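Local coordinates for oxysterol-binding protein homolog 3 (Saccharomyces cerevisiae, PDB 4IC4), which carries lipids in a hydrophobic pocket and transfers them between membranes through the cytosol, in phosphoinositide-coupled transport that helps maintain intracellular sterol distribution, at residues 100-110 / 281-289. Sequence-based numbering, arbitrary orientation.
Sequences AFAISFLSIYR and TIWEVGDLV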
loop_
_atom_site.group_PDB
_atom_site.type_symbol
_atom_site.label_atom_id
_atom_site.label_comp_id
_atom_site.label_asym_id
_atom_site.label_seq_id
_atom_site.Cartn_x
_atom_site.Cartn_y
_atom_site.Cartn_z
ATOM N N ALA A 100 2.334 -9.525 -12.951
ATOM C CA ALA A 100 2.746 -8.152 -13.227
ATOM C C ALA A 100 2.144 -7.247 -12.155
ATOM O O ALA A 100 2.811 -6.353 -11.627
ATOM C CB ALA A 100 2.258 -7.723 -14.614
ATOM N N PHE A 101 0.876 -7.481 -11.838
ATOM C CA PHE A 101 0.200 -6.686 -10.820
ATOM C C PHE A 101 0.895 -6.831 -9.470
ATOM O O PHE A 101 1.133 -5.844 -8.779
ATOM C CB PHE A 101 -1.261 -7.122 -10.684
ATOM C CG PHE A 101 -2.002 -6.410 -9.584
ATOM C CD1 PHE A 101 -2.442 -5.100 -9.759
ATOM C CD2 PHE A 101 -2.226 -7.037 -8.364
ATOM C CE1 PHE A 101 -3.096 -4.424 -8.727
ATOM C CE2 PHE A 101 -2.880 -6.367 -7.324
ATOM C CZ PHE A 101 -3.316 -5.056 -7.509
ATOM N N ALA A 102 1.232 -8.066 -9.105
ATOM C CA ALA A 102 1.881 -8.342 -7.828
ATOM C C ALA A 102 3.214 -7.626 -7.643
ATOM O O ALA A 102 3.566 -7.229 -6.533
ATOM C CB ALA A 102 2.076 -9.845 -7.663
ATOM N N ILE A 103 3.954 -7.465 -8.734
ATOM C CA ILE A 103 5.253 -6.806 -8.697
ATOM C C ILE A 103 5.158 -5.286 -8.847
ATOM O O ILE A 103 5.988 -4.549 -8.309
ATOM C CB ILE A 103 6.157 -7.342 -9.834
ATOM C CG1 ILE A 103 6.429 -8.833 -9.622
ATOM C CG2 ILE A 103 7.460 -6.557 -9.890
ATOM C CD1 ILE A 103 7.108 -9.507 -10.804
ATOM N N SER A 104 4.134 -4.823 -9.559
ATOM C CA SER A 104 3.981 -3.401 -9.846
ATOM C C SER A 104 4.067 -2.415 -8.694
ATOM O O SER A 104 4.591 -1.314 -8.873
ATOM C CB SER A 104 2.680 -3.151 -10.617
ATOM O OG SER A 104 1.539 -3.410 -9.822
ATOM N N PHE A 105 3.572 -2.787 -7.521
ATOM C CA PHE A 105 3.594 -1.860 -6.397
ATOM C C PHE A 105 5.004 -1.396 -6.029
ATOM O O PHE A 105 5.176 -0.304 -5.484
ATOM C CB PHE A 105 2.921 -2.478 -5.166
ATOM C CG PHE A 105 3.825 -3.357 -4.366
ATOM C CD1 PHE A 105 4.144 -4.635 -4.804
ATOM C CD2 PHE A 105 4.396 -2.890 -3.184
ATOM C CE1 PHE A 105 5.020 -5.438 -4.079
ATOM C CE2 PHE A 105 5.277 -3.684 -2.449
ATOM C CZ PHE A 105 5.590 -4.963 -2.899
ATOM N N LEU A 106 6.010 -2.216 -6.321
ATOM C CA LEU A 106 7.390 -1.856 -5.998
ATOM C C LEU A 106 7.836 -0.578 -6.696
ATOM O O LEU A 106 8.693 0.146 -6.190
ATOM C CB LEU A 106 8.343 -2.986 -6.393
ATOM C CG LEU A 106 8.253 -4.275 -5.585
ATOM C CD1 LEU A 106 9.057 -5.362 -6.290
ATOM C CD2 LEU A 106 8.779 -4.039 -4.176
ATOM N N SER A 107 7.239 -0.300 -7.850
ATOM C CA SER A 107 7.595 0.866 -8.649
ATOM C C SER A 107 7.462 2.222 -7.964
ATOM O O SER A 107 8.040 3.204 -8.432
ATOM C CB SER A 107 6.784 0.881 -9.953
ATOM O OG SER A 107 5.397 1.051 -9.701
ATOM N N ILE A 108 6.705 2.300 -6.872
ATOM C CA ILE A 108 6.561 3.592 -6.205
ATOM C C ILE A 108 7.871 4.036 -5.563
ATOM O O ILE A 108 8.015 5.192 -5.172
ATOM C CB ILE A 108 5.445 3.587 -5.117
ATOM C CG1 ILE A 108 5.786 2.613 -3.988
ATOM C CG2 ILE A 108 4.103 3.254 -5.760
ATOM C CD1 ILE A 108 4.831 2.700 -2.805
ATOM N N TYR A 109 8.830 3.120 -5.475
ATOM C CA TYR A 109 10.121 3.433 -4.878
ATOM C C TYR A 109 11.201 3.668 -5.927
ATOM O O TYR A 109 12.385 3.718 -5.594
ATOM C CB TYR A 109 10.547 2.300 -3.944
ATOM C CG TYR A 109 9.577 2.073 -2.811
ATOM C CD1 TYR A 109 9.360 3.061 -1.855
ATOM C CD2 TYR A 109 8.846 0.887 -2.716
ATOM C CE1 TYR A 109 8.438 2.884 -0.829
ATOM C CE2 TYR A 109 7.914 0.697 -1.690
ATOM C CZ TYR A 109 7.718 1.706 -0.752
ATOM O OH TYR A 109 6.795 1.561 0.256
ATOM N N ARG A 110 10.803 3.826 -7.187
ATOM C CA ARG A 110 11.794 4.044 -8.235
ATOM C C ARG A 110 12.575 5.331 -8.008
ATOM O O ARG A 110 13.781 5.377 -8.261
ATOM C CB ARG A 110 11.152 4.009 -9.630
ATOM C CG ARG A 110 10.046 5.010 -9.936
ATOM C CD ARG A 110 9.466 4.613 -11.292
ATOM N NE ARG A 110 8.433 5.477 -11.859
ATOM C CZ ARG A 110 7.160 5.500 -11.472
ATOM N NH1 ARG A 110 6.742 4.721 -10.484
ATOM N NH2 ARG A 110 6.288 6.259 -12.123
ATOM N N THR A 281 5.199 -6.121 -24.259
ATOM C CA THR A 281 5.156 -5.396 -22.994
ATOM C C THR A 281 3.875 -5.745 -22.239
ATOM O O THR A 281 2.780 -5.676 -22.794
ATOM C CB THR A 281 5.204 -3.877 -23.228
ATOM O OG1 THR A 281 6.358 -3.555 -24.014
ATOM C CG2 THR A 281 5.279 -3.135 -21.900
ATOM N N ILE A 282 4.025 -6.120 -20.972
ATOM C CA ILE A 282 2.894 -6.495 -20.129
ATOM C C ILE A 282 2.496 -5.353 -19.199
ATOM O O ILE A 282 1.316 -5.148 -18.921
ATOM C CB ILE A 282 3.246 -7.723 -19.252
ATOM C CG1 ILE A 282 3.664 -8.902 -20.135
ATOM C CG2 ILE A 282 2.063 -8.089 -18.366
ATOM C CD1 ILE A 282 2.581 -9.404 -21.055
ATOM N N TRP A 283 3.492 -4.609 -18.733
ATOM C CA TRP A 283 3.267 -3.507 -17.801
ATOM C C TRP A 283 4.384 -2.477 -17.903
ATOM O O TRP A 283 5.530 -2.817 -18.198
ATOM C CB TRP A 283 3.213 -4.060 -16.369
ATOM C CG TRP A 283 3.408 -3.029 -15.283
ATOM C CD1 TRP A 283 2.468 -2.171 -14.783
ATOM C CD2 TRP A 283 4.627 -2.737 -14.585
ATOM N NE1 TRP A 283 3.026 -1.366 -13.821
ATOM C CE2 TRP A 283 4.350 -1.689 -13.679
ATOM C CE3 TRP A 283 5.928 -3.259 -14.638
ATOM C CZ2 TRP A 283 5.325 -1.152 -12.831
ATOM C CZ3 TRP A 283 6.898 -2.725 -13.797
ATOM C CH2 TRP A 283 6.591 -1.681 -12.904
ATOM N N GLU A 284 4.036 -1.219 -17.644
ATOM C CA GLU A 284 4.988 -0.114 -17.669
ATOM C C GLU A 284 4.576 0.871 -16.581
ATOM O O GLU A 284 3.390 1.022 -16.299
ATOM C CB GLU A 284 4.959 0.597 -19.026
ATOM C CG GLU A 284 5.324 -0.268 -20.213
ATOM C CD GLU A 284 5.090 0.447 -21.529
ATOM O OE1 GLU A 284 3.923 0.793 -21.810
ATOM O OE2 GLU A 284 6.067 0.663 -22.278
ATOM N N VAL A 285 5.550 1.538 -15.974
ATOM C CA VAL A 285 5.243 2.504 -14.927
ATOM C C VAL A 285 4.500 3.704 -15.496
ATOM O O VAL A 285 4.572 3.991 -16.694
ATOM C CB VAL A 285 6.523 3.015 -14.215
ATOM C CG1 VAL A 285 7.244 1.855 -13.539
ATOM C CG2 VAL A 285 7.441 3.712 -15.210
ATOM N N GLY A 286 3.770 4.389 -14.623
ATOM C CA GLY A 286 3.036 5.569 -15.029
ATOM C C GLY A 286 3.897 6.793 -14.785
ATOM O O GLY A 286 5.123 6.735 -14.892
ATOM N N ASP A 287 3.260 7.900 -14.431
ATOM C CA ASP A 287 3.990 9.135 -14.192
ATOM C C ASP A 287 4.168 9.490 -12.724
ATOM O O ASP A 287 3.388 9.080 -11.862
ATOM C CB ASP A 287 3.286 10.307 -14.880
ATOM C CG ASP A 287 3.119 10.097 -16.372
ATOM O OD1 ASP A 287 4.092 9.681 -17.028
ATOM O OD2 ASP A 287 2.013 10.357 -16.887
ATOM N N LEU A 288 5.218 10.256 -12.460
ATOM C CA LEU A 288 5.499 10.760 -11.128
ATOM C C LEU A 288 5.050 12.210 -11.201
ATOM O O LEU A 288 4.823 12.739 -12.292
ATOM C CB LEU A 288 7.000 10.715 -10.829
ATOM C CG LEU A 288 7.660 9.339 -10.732
ATOM C CD1 LEU A 288 9.135 9.505 -10.404
ATOM C CD2 LEU A 288 6.965 8.510 -9.659
ATOM N N VAL A 289 4.894 12.855 -10.053
ATOM C CA VAL A 289 4.517 14.263 -10.059
ATOM C C VAL A 289 5.705 15.042 -10.616
ATOM O O VAL A 289 6.818 14.518 -10.704
ATOM C CB VAL A 289 4.224 14.792 -8.639
ATOM C CG1 VAL A 289 2.985 14.113 -8.082
ATOM C CG2 VAL A 289 5.427 14.542 -7.724
HETATM O O HOH W 1 3.431 6.084 -11.704
#
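The guanidinium of R110 lies between two aliphatic side chains of 281-289, with CB of V285 over the centre of one face and CD2 of L288 on the opposite one, 3.4 Å from NH2. It illustrates how an arginine can pack its flat faces on aliphatic groups while its N-H groups bond in the plane, here to S107 O and a water. This sandwich closes one end of a helix-on-strand contact in the OSBP-related domain, a beta-barrel fold: helix 94-104, continued by 3-10 segment 105-108, ends alongside strand 281-284, the axes of residues 100-104 and 281-284 lying 24° apart. I282 and W283, both facing L273, form a classic beta bulge in that strand. From it the indole of W283, its CG anti to the backbone N (chi1 162°), rises against the helix. CB of S104 sits over the five-membered ring, 4.0 Å from its centroid, as a CH-pi contact, whereas CB of S107 comes to the six-membered edge near the ring plane, 3.8 Å from CZ2. Y81 meets the same indole edge-to-face. Further back, A100 CB packs on I282 CG2 at 3.8 Å. Both serines present CB to the indole while their hydroxyls bond back to the helix, S104 OG to F101 O and S107 OG to S104 O. A methionine in place of R110 would probably leave the water that links NH2 to D287 O without its donor and the S107 carbonyl with one bond fewer. That carbonyl is gripped from both faces of its plane, by R110 N on one and, on the other, by R110 NH1 at 2.9 Å from S107 O, 61° out of the plane.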